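Local coordinates for cystatin-2 (Ornithodoros moubata, PDB 3L0R), which inhibits cysteine proteinases, with broad specificity for mammalian cathepsins that spans endopeptidases such as cathepsins L and S and exopeptidases such as B, C and H, at residues R16-T25 with N53-S61. Residues are numbered along the deposited sequence; the frame is centred on the assembly and turned at random.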
loop_
_atom_site.group_PDB
_atom_site.type_symbol
_atom_site.label_atom_id
_atom_site.label_comp_id
_atom_site.label_asym_id
_atom_site.label_seq_id
_atom_site.Cartn_x
_atom_site.Cartn_y
_atom_site.Cartn_z
ATOM N N ARG A 16 3.282 -10.280 3.691
ATOM C CA ARG A 16 4.229 -9.154 3.671
ATOM C C ARG A 16 3.787 -8.067 2.689
ATOM O O ARG A 16 4.001 -6.883 2.919
ATOM C CB ARG A 16 5.666 -9.630 3.368
ATOM C CG ARG A 16 5.829 -10.339 2.017
ATOM C CD ARG A 16 7.028 -11.287 1.972
ATOM N NE ARG A 16 8.171 -10.725 1.235
ATOM C CZ ARG A 16 8.608 -11.155 0.045
ATOM N NH1 ARG A 16 8.014 -12.177 -0.577
ATOM N NH2 ARG A 16 9.656 -10.566 -0.526
ATOM N N PHE A 17 3.135 -8.466 1.613
ATOM C CA PHE A 17 2.710 -7.509 0.620
ATOM C C PHE A 17 1.463 -6.777 1.074
ATOM O O PHE A 17 1.273 -5.597 0.731
ATOM C CB PHE A 17 2.495 -8.189 -0.728
ATOM C CG PHE A 17 3.722 -8.876 -1.261
ATOM C CD1 PHE A 17 4.978 -8.256 -1.200
ATOM C CD2 PHE A 17 3.624 -10.132 -1.838
ATOM C CE1 PHE A 17 6.104 -8.891 -1.702
ATOM C CE2 PHE A 17 4.751 -10.778 -2.345
ATOM C CZ PHE A 17 5.992 -10.160 -2.280
ATOM N N LEU A 18 0.626 -7.457 1.859
ATOM C CA LEU A 18 -0.550 -6.812 2.435
ATOM C C LEU A 18 -0.100 -5.778 3.479
ATOM O O LEU A 18 -0.618 -4.654 3.533
ATOM C CB LEU A 18 -1.521 -7.850 3.025
ATOM C CG LEU A 18 -2.818 -7.327 3.648
ATOM C CD1 LEU A 18 -3.671 -6.511 2.661
ATOM C CD2 LEU A 18 -3.600 -8.488 4.234
ATOM N N GLU A 19 0.882 -6.169 4.280
ATOM C CA GLU A 19 1.504 -5.283 5.246
ATOM C C GLU A 19 2.028 -3.993 4.582
ATOM O O GLU A 19 1.797 -2.877 5.072
ATOM C CB GLU A 19 2.634 -6.037 5.952
ATOM C CG GLU A 19 3.052 -5.484 7.311
ATOM C CD GLU A 19 3.765 -6.527 8.175
ATOM O OE1 GLU A 19 4.310 -6.142 9.235
ATOM O OE2 GLU A 19 3.772 -7.728 7.798
ATOM N N LEU A 20 2.717 -4.158 3.458
ATOM C CA LEU A 20 3.291 -3.033 2.728
ATOM C C LEU A 20 2.205 -2.145 2.104
ATOM O O LEU A 20 2.343 -0.918 2.057
ATOM C CB LEU A 20 4.278 -3.536 1.662
ATOM C CG LEU A 20 5.656 -3.998 2.141
ATOM C CD1 LEU A 20 6.260 -4.943 1.117
ATOM C CD2 LEU A 20 6.623 -2.858 2.398
ATOM N N ALA A 21 1.136 -2.785 1.630
ATOM C CA ALA A 21 -0.005 -2.101 1.032
ATOM C C ALA A 21 -0.675 -1.193 2.051
ATOM O O ALA A 21 -0.997 -0.039 1.747
ATOM C CB ALA A 21 -0.991 -3.092 0.452
ATOM N N HIS A 22 -0.842 -1.686 3.267
ATOM C CA HIS A 22 -1.383 -0.879 4.332
ATOM C C HIS A 22 -0.469 0.278 4.681
ATOM O O HIS A 22 -0.936 1.396 4.911
ATOM C CB HIS A 22 -1.622 -1.742 5.565
ATOM C CG HIS A 22 -2.905 -2.514 5.516
ATOM N ND1 HIS A 22 -4.137 -1.909 5.617
ATOM C CD2 HIS A 22 -3.145 -3.838 5.388
ATOM C CE1 HIS A 22 -5.083 -2.831 5.560
ATOM N NE2 HIS A 22 -4.506 -4.010 5.424
ATOM N N PHE A 23 0.831 0.012 4.728
ATOM C CA PHE A 23 1.815 1.049 5.006
ATOM C C PHE A 23 1.672 2.186 4.003
ATOM O O PHE A 23 1.639 3.347 4.373
ATOM C CB PHE A 23 3.256 0.497 4.981
ATOM C CG PHE A 23 4.300 1.571 4.870
ATOM C CD1 PHE A 23 4.654 2.341 5.991
ATOM C CD2 PHE A 23 4.902 1.855 3.640
ATOM C CE1 PHE A 23 5.600 3.354 5.883
ATOM C CE2 PHE A 23 5.839 2.876 3.521
ATOM C CZ PHE A 23 6.196 3.622 4.644
ATOM N N ALA A 24 1.574 1.837 2.732
ATOM C CA ALA A 24 1.532 2.834 1.671
ATOM C C ALA A 24 0.202 3.594 1.665
ATOM O O ALA A 24 0.164 4.806 1.398
ATOM C CB ALA A 24 1.780 2.170 0.320
ATOM N N THR A 25 -0.879 2.883 1.964
ATOM C CA THR A 25 -2.217 3.458 1.909
ATOM C C THR A 25 -2.502 4.360 3.112
ATOM O O THR A 25 -3.063 5.460 2.965
ATOM C CB THR A 25 -3.270 2.336 1.779
ATOM O OG1 THR A 25 -3.063 1.667 0.526
ATOM C CG2 THR A 25 -4.692 2.876 1.816
ATOM N N ASN A 53 12.554 -2.416 -4.464
ATOM C CA ASN A 53 11.323 -1.757 -4.852
ATOM C C ASN A 53 10.174 -2.744 -4.854
ATOM O O ASN A 53 10.317 -3.860 -5.364
ATOM C CB ASN A 53 11.444 -1.139 -6.235
ATOM C CG ASN A 53 12.228 0.128 -6.226
ATOM O OD1 ASN A 53 12.116 0.941 -5.300
ATOM N ND2 ASN A 53 13.042 0.318 -7.260
ATOM N N TYR A 54 9.048 -2.334 -4.265
ATOM C CA TYR A 54 7.804 -3.134 -4.284
ATOM C C TYR A 54 6.786 -2.334 -5.030
ATOM O O TYR A 54 6.499 -1.187 -4.663
ATOM C CB TYR A 54 7.296 -3.429 -2.878
ATOM C CG TYR A 54 8.270 -4.266 -2.076
ATOM C CD1 TYR A 54 8.154 -5.661 -2.045
ATOM C CD2 TYR A 54 9.331 -3.668 -1.368
ATOM C CE1 TYR A 54 9.051 -6.447 -1.317
ATOM C CE2 TYR A 54 10.221 -4.429 -0.648
ATOM C CZ TYR A 54 10.080 -5.815 -0.629
ATOM O OH TYR A 54 10.960 -6.579 0.077
ATOM N N LYS A 55 6.298 -2.923 -6.123
ATOM C CA LYS A 55 5.207 -2.357 -6.904
ATOM C C LYS A 55 3.888 -3.138 -6.666
ATOM O O LYS A 55 3.708 -4.276 -7.114
ATOM C CB LYS A 55 5.597 -2.272 -8.380
ATOM C CG LYS A 55 4.469 -1.786 -9.291
ATOM C CD LYS A 55 4.971 -0.836 -10.337
ATOM C CE LYS A 55 5.672 -1.555 -11.449
ATOM N NZ LYS A 55 6.472 -0.599 -12.239
ATOM N N LEU A 56 2.969 -2.500 -5.949
ATOM C CA LEU A 56 1.715 -3.130 -5.572
ATOM C C LEU A 56 0.528 -2.487 -6.274
ATOM O O LEU A 56 0.319 -1.264 -6.181
ATOM C CB LEU A 56 1.526 -3.071 -4.054
ATOM C CG LEU A 56 2.795 -3.213 -3.190
ATOM C CD1 LEU A 56 2.519 -2.753 -1.780
ATOM C CD2 LEU A 56 3.362 -4.652 -3.200
ATOM N N THR A 57 -0.210 -3.320 -7.004
ATOM C CA THR A 57 -1.471 -2.969 -7.590
ATOM C C THR A 57 -2.533 -3.464 -6.591
ATOM O O THR A 57 -2.651 -4.664 -6.293
ATOM C CB THR A 57 -1.631 -3.612 -8.995
ATOM O OG1 THR A 57 -0.480 -3.310 -9.788
ATOM C CG2 THR A 57 -2.863 -3.085 -9.723
ATOM N N ILE A 58 -3.264 -2.507 -6.034
ATOM C CA ILE A 58 -4.181 -2.761 -4.933
ATOM C C ILE A 58 -5.518 -2.089 -5.167
ATOM O O ILE A 58 -5.617 -1.115 -5.927
ATOM C CB ILE A 58 -3.612 -2.265 -3.583
ATOM C CG1 ILE A 58 -3.697 -0.737 -3.496
ATOM C CG2 ILE A 58 -2.157 -2.798 -3.368
ATOM C CD1 ILE A 58 -2.664 -0.081 -2.576
ATOM N N GLU A 59 -6.546 -2.632 -4.524
ATOM C CA GLU A 59 -7.829 -1.957 -4.432
ATOM C C GLU A 59 -7.996 -1.331 -3.071
ATOM O O GLU A 59 -7.759 -1.967 -2.038
ATOM C CB GLU A 59 -8.974 -2.900 -4.749
ATOM C CG GLU A 59 -9.034 -3.212 -6.218
ATOM C CD GLU A 59 -10.007 -4.309 -6.550
ATOM O OE1 GLU A 59 -10.616 -4.882 -5.614
ATOM O OE2 GLU A 59 -10.161 -4.603 -7.761
ATOM N N ILE A 60 -8.380 -0.057 -3.083
ATOM C CA ILE A 60 -8.550 0.700 -1.853
ATOM C C ILE A 60 -9.980 1.181 -1.689
ATOM O O ILE A 60 -10.761 1.209 -2.651
ATOM C CB ILE A 60 -7.550 1.887 -1.738
ATOM C CG1 ILE A 60 -7.939 3.034 -2.684
ATOM C CG2 ILE A 60 -6.106 1.389 -1.935
ATOM C CD1 ILE A 60 -7.209 4.344 -2.425
ATOM N N SER A 61 -10.303 1.569 -0.458
ATOM C CA SER A 61 -11.654 1.978 -0.092
ATOM C C SER A 61 -11.531 2.820 1.160
ATOM O O SER A 61 -10.702 2.518 2.014
ATOM C CB SER A 61 -12.523 0.748 0.207
ATOM O OG SER A 61 -13.893 1.017 -0.031
#
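Leu20 lays its CD1 methyl over one face of the Tyr54 ring, a CH-pi contact with CD1 3.8 Å from the ring centroid and 14° off the normal. Phe17 meets the same ring at its edge: its CE1 sits 3.8 Å from Tyr54 CD1, near the plane of both rings, and the two side chains cross at about a right angle. Tyr54 CB already points at the helix, and with CG anti to its carbonyl carbon (chi1 -63°) the ring lies under Leu20 and beside Phe17. Cutting Tyr54 back to an alanine is likely to leave Leu20 CD1 without the aromatic face and Phe17 CE1 without its edge neighbour, with a gap opened beneath the first turns of the helix. Next along the strand, Leu56 pushes CD1 right up to the helix backbone, 3.7 Å from Ala21 N, while the small Ala21 CB rests 4.0 Å from Ile58 CG2. Farther on, Thr25 OG1 bonds back to Ala21 O (2.9 Å), reaching it from the face opposite Thr25 N; the same hydroxyl also hydrogen-bonds Tyr106 OH from strand 100-108. Ile58 CD1 packs against that hydroxyl oxygen, 3.6 Å from OG1. Alternate strand residues, Tyr54 to Ile60, thus line the concave side of the sheet beneath a helix crossing at -81°, as in the cystatin fold, where an antiparallel sheet wraps round a single long helix.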